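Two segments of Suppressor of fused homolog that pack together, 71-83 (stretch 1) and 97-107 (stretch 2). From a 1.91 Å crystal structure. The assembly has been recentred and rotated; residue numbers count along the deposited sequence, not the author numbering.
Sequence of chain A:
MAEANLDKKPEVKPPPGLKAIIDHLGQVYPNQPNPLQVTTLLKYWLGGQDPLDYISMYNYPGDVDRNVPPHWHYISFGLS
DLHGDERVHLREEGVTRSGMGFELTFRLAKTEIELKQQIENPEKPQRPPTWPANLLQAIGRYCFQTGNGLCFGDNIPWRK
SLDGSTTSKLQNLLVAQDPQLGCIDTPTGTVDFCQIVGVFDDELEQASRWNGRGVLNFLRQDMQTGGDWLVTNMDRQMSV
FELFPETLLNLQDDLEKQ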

# COMPACT_ATOMS: atom_id res chain seq x y z
N HIS A 71 -11.10 -7.37 -0.64
CA HIS A 71 -9.92 -6.89 0.05
C HIS A 71 -10.03 -5.43 0.39
O HIS A 71 -10.97 -4.73 -0.04
N TRP A 72 -9.07 -4.98 1.20
CA TRP A 72 -8.91 -3.58 1.55
C TRP A 72 -7.84 -2.97 0.68
O TRP A 72 -6.78 -3.58 0.51
N HIS A 73 -8.08 -1.77 0.13
CA HIS A 73 -7.11 -1.13 -0.81
C HIS A 73 -6.65 0.19 -0.18
O HIS A 73 -7.48 1.06 0.15
N TYR A 74 -5.34 0.30 0.05
CA TYR A 74 -4.75 1.47 0.70
C TYR A 74 -4.00 2.31 -0.32
O TYR A 74 -3.29 1.75 -1.14
N ILE A 75 -4.16 3.64 -0.26
CA ILE A 75 -3.43 4.56 -1.21
C ILE A 75 -2.81 5.73 -0.44
O ILE A 75 -3.51 6.40 0.31
N SER A 76 -1.49 5.95 -0.61
CA SER A 76 -0.78 7.01 0.14
C SER A 76 -0.82 8.33 -0.59
O SER A 76 -0.97 8.38 -1.83
N PHE A 77 -0.65 9.41 0.18
CA PHE A 77 -0.51 10.76 -0.38
C PHE A 77 0.65 11.41 0.34
O PHE A 77 0.56 11.64 1.57
N GLY A 78 1.70 11.74 -0.41
CA GLY A 78 2.84 12.45 0.14
C GLY A 78 4.17 12.18 -0.53
O GLY A 78 5.05 13.02 -0.43
N LEU A 79 4.34 11.01 -1.17
CA LEU A 79 5.58 10.69 -1.91
C LEU A 79 5.63 11.45 -3.23
O LEU A 79 6.72 11.78 -3.73
N SER A 80 4.46 11.74 -3.78
CA SER A 80 4.36 12.64 -4.95
C SER A 80 4.19 14.09 -4.47
O SER A 80 4.06 14.35 -3.26
N ASP A 81 4.23 15.04 -5.40
CA ASP A 81 4.15 16.45 -5.03
C ASP A 81 2.68 16.87 -4.95
O ASP A 81 2.09 17.28 -5.96
N LEU A 82 2.10 16.76 -3.75
CA LEU A 82 0.70 17.14 -3.51
C LEU A 82 0.43 18.64 -3.71
O LEU A 82 -0.68 19.03 -4.06
N HIS A 83 1.42 19.48 -3.45
CA HIS A 83 1.15 20.90 -3.28
C HIS A 83 1.68 21.80 -4.35
O HIS A 83 1.08 22.81 -4.62
N ARG A 97 8.67 14.02 -13.23
CA ARG A 97 8.02 13.36 -12.08
C ARG A 97 7.37 14.33 -11.08
O ARG A 97 7.83 15.45 -10.89
N SER A 98 6.32 13.87 -10.39
CA SER A 98 5.74 14.66 -9.31
C SER A 98 6.40 14.18 -8.02
O SER A 98 6.18 13.05 -7.61
N GLY A 99 7.24 15.01 -7.39
CA GLY A 99 7.95 14.61 -6.17
C GLY A 99 8.81 13.41 -6.49
O GLY A 99 9.54 13.43 -7.48
N MET A 100 8.71 12.36 -5.67
CA MET A 100 9.42 11.11 -5.99
C MET A 100 8.83 10.37 -7.21
O MET A 100 9.46 9.46 -7.73
N GLY A 101 7.65 10.77 -7.67
CA GLY A 101 7.13 10.27 -8.95
C GLY A 101 6.22 9.06 -8.79
O GLY A 101 5.82 8.41 -9.78
N PHE A 102 5.88 8.75 -7.53
CA PHE A 102 4.98 7.65 -7.26
C PHE A 102 4.24 7.82 -5.93
O PHE A 102 4.63 8.69 -5.12
N GLU A 103 3.16 7.05 -5.74
CA GLU A 103 2.58 6.83 -4.42
C GLU A 103 2.52 5.34 -4.19
O GLU A 103 2.58 4.55 -5.15
N LEU A 104 2.40 4.96 -2.91
CA LEU A 104 2.30 3.57 -2.54
C LEU A 104 0.84 3.10 -2.48
O LEU A 104 -0.04 3.84 -2.00
N THR A 105 0.59 1.89 -2.98
CA THR A 105 -0.68 1.22 -2.72
C THR A 105 -0.47 -0.17 -2.08
O THR A 105 0.64 -0.72 -2.10
N PHE A 106 -1.53 -0.72 -1.50
CA PHE A 106 -1.42 -2.04 -0.88
C PHE A 106 -2.80 -2.68 -0.92
O PHE A 106 -3.82 -1.99 -0.76
N ARG A 107 -2.85 -3.97 -1.25
CA ARG A 107 -4.13 -4.71 -1.28
C ARG A 107 -4.09 -5.81 -0.24
O ARG A 107 -3.23 -6.72 -0.28

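Strand 71-77 runs antiparallel to the strand that leads through Arg 107, and the side chains sort by the alternation of the sheet. Tyr 74 (chi1 m) and Phe 106 (chi1 t) share one face, where their rings meet at 4.0 Å between Tyr 74 CD1 and Phe 106 CD2. On the other face lie His 73, Ile 75, Thr 105 and Arg 107. Arg 107 leaves its backbone with chi1 m and then extends, chi2 and chi3 both t, so that the long chain carries its guanidinium back to stretch 1. There the guanidinium lies flat on the ring of His 73 (chi1 t), centres 3.6 Å apart, while Arg 107 NH1 donates to His 71 NE2 at 2.9 Å. His 71, with chi1 p, offers this nitrogen at the edge of its ring, and a planar cation suits both roles: its face stacks while its N-H groups point outward in the plane.

Beyond the end of strand 71-77, the chain is met by Glu 103. Its chi1 and chi2 are both m, folding the carboxylate toward the backbone of 78-80, which needs acceptors. Glu 103 OE2 receives Gly 78 N at 2.8 Å, Ser 80 N at 2.9 Å and Ser 80 OG at 2.5 Å; Glu 103 OE1 receives Leu 79 N at 3.0 Å and Ser 76 OG at 2.7 Å. Both serines adopt p. The Ser 76 hydroxyl also accepts from Leu 104 N, 2.9 Å from OG, a dual role that a small hydroxyl side chain fills well.

Leu 79 (m, t) points toward stretch 2 and supplies the apolar counterpart: CD1 reaches Leu 104 CG at 3.5 Å and Phe 102 CE1 at 3.6 Å, while CB sits over a face of the Phe 102 ring. Beyond it, Ser 98 (chi1 t) accepts Asp 81 N at OG, 2.8 Å. Gly 99 has positive phi, and a CB there would clash with Leu 79 O.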

# COMPACT_ATOMS: atom_id res chain seq x y z
CB HIS A 71 -8.67 -7.19 -0.77
CG HIS A 71 -8.57 -6.43 -2.10
ND1 HIS A 71 -9.10 -6.91 -3.26
CD2 HIS A 71 -7.92 -5.25 -2.42
CE1 HIS A 71 -8.82 -6.05 -4.26
NE2 HIS A 71 -8.12 -5.03 -3.75
CB TRP A 72 -8.46 -3.52 2.99
CG TRP A 72 -9.39 -4.20 3.97
CD1 TRP A 72 -9.13 -5.32 4.77
CD2 TRP A 72 -10.74 -3.80 4.32
NE1 TRP A 72 -10.22 -5.62 5.59
CE2 TRP A 72 -11.21 -4.75 5.35
CE3 TRP A 72 -11.58 -2.79 3.90
CZ2 TRP A 72 -12.48 -4.66 5.90
CZ3 TRP A 72 -12.87 -2.73 4.47
CH2 TRP A 72 -13.29 -3.62 5.44
CB HIS A 73 -7.81 -0.89 -2.13
CG HIS A 73 -6.94 -0.37 -3.25
ND1 HIS A 73 -7.47 0.21 -4.35
CD2 HIS A 73 -5.55 -0.36 -3.44
CE1 HIS A 73 -6.49 0.57 -5.22
NE2 HIS A 73 -5.32 0.21 -4.68
CB TYR A 74 -3.74 1.01 1.74
CG TYR A 74 -4.43 0.18 2.82
CD1 TYR A 74 -4.69 -1.18 2.62
CD2 TYR A 74 -4.88 0.77 3.99
CE1 TYR A 74 -5.32 -1.96 3.64
CE2 TYR A 74 -5.50 0.00 5.02
CZ TYR A 74 -5.74 -1.36 4.80
OH TYR A 74 -6.38 -2.13 5.75
CB ILE A 75 -4.31 5.08 -2.37
CG1 ILE A 75 -4.97 3.92 -3.11
CG2 ILE A 75 -3.46 5.92 -3.37
CD1 ILE A 75 -6.39 3.65 -2.67
CB SER A 76 0.71 6.63 0.34
OG SER A 76 1.47 6.82 -0.88
CB PHE A 77 -1.74 11.62 -0.11
CG PHE A 77 -3.02 11.08 -0.70
CD1 PHE A 77 -3.72 10.04 -0.07
CD2 PHE A 77 -3.58 11.67 -1.83
CE1 PHE A 77 -4.92 9.57 -0.59
CE2 PHE A 77 -4.79 11.21 -2.34
CZ PHE A 77 -5.46 10.15 -1.73
CB LEU A 79 5.74 9.16 -2.14
CG LEU A 79 5.97 8.40 -0.81
CD1 LEU A 79 5.72 6.92 -0.99
CD2 LEU A 79 7.42 8.58 -0.45
CB SER A 80 3.20 12.21 -5.85
OG SER A 80 1.97 12.46 -5.20
CB ASP A 81 4.92 17.31 -6.04
CG ASP A 81 4.90 18.79 -5.69
OD1 ASP A 81 5.42 19.60 -6.48
OD2 ASP A 81 4.34 19.16 -4.63
CB LEU A 82 0.32 16.77 -2.07
CG LEU A 82 0.46 15.28 -1.68
CD1 LEU A 82 0.03 15.03 -0.21
CD2 LEU A 82 -0.32 14.39 -2.65
CB HIS A 83 1.66 21.37 -1.93
CG HIS A 83 1.09 20.59 -0.78
ND1 HIS A 83 -0.11 20.87 -0.24
CD2 HIS A 83 1.61 19.53 -0.05
CE1 HIS A 83 -0.36 20.02 0.78
NE2 HIS A 83 0.70 19.20 0.89
CB ARG A 97 9.06 12.55 -11.30
CG ARG A 97 9.76 11.47 -12.09
CD ARG A 97 10.59 10.59 -11.16
NE ARG A 97 10.93 11.32 -9.95
CZ ARG A 97 12.07 11.98 -9.76
NH1 ARG A 97 13.02 11.99 -10.70
NH2 ARG A 97 12.26 12.62 -8.61
CB SER A 98 4.22 14.41 -9.24
OG SER A 98 3.64 15.09 -8.14
CB MET A 100 9.52 10.18 -4.76
CG MET A 100 10.31 10.82 -3.63
SD MET A 100 10.97 9.61 -2.47
CE MET A 100 12.48 9.13 -3.31
CB PHE A 102 5.75 6.31 -7.29
CG PHE A 102 6.68 6.13 -6.12
CD1 PHE A 102 6.27 5.44 -4.98
CD2 PHE A 102 7.96 6.67 -6.15
CE1 PHE A 102 7.13 5.27 -3.91
CE2 PHE A 102 8.81 6.51 -5.07
CZ PHE A 102 8.40 5.82 -3.95
CB GLU A 103 1.18 7.46 -4.23
CG GLU A 103 1.17 9.02 -4.31
CD GLU A 103 1.77 9.73 -3.10
OE1 GLU A 103 2.19 9.07 -2.09
OE2 GLU A 103 1.77 10.98 -3.15
CB LEU A 104 2.88 3.38 -1.14
CG LEU A 104 4.39 3.70 -1.04
CD1 LEU A 104 4.84 3.70 0.42
CD2 LEU A 104 5.21 2.70 -1.86
CB THR A 105 -1.60 1.12 -3.95
OG1 THR A 105 -1.17 0.06 -4.80
CG2 THR A 105 -1.61 2.46 -4.79
CB PHE A 106 -0.89 -1.87 0.54
CG PHE A 106 -0.73 -3.17 1.33
CD1 PHE A 106 0.11 -4.21 0.87
CD2 PHE A 106 -1.36 -3.32 2.56
CE1 PHE A 106 0.31 -5.37 1.60
CE2 PHE A 106 -1.15 -4.50 3.33
CZ PHE A 106 -0.34 -5.52 2.84
CB ARG A 107 -4.43 -5.27 -2.65
CG ARG A 107 -4.63 -4.14 -3.69
CD ARG A 107 -4.96 -4.69 -5.06
NE ARG A 107 -4.99 -3.61 -6.06
CZ ARG A 107 -6.06 -2.84 -6.30
NH1 ARG A 107 -7.22 -3.05 -5.64
NH2 ARG A 107 -6.00 -1.89 -7.25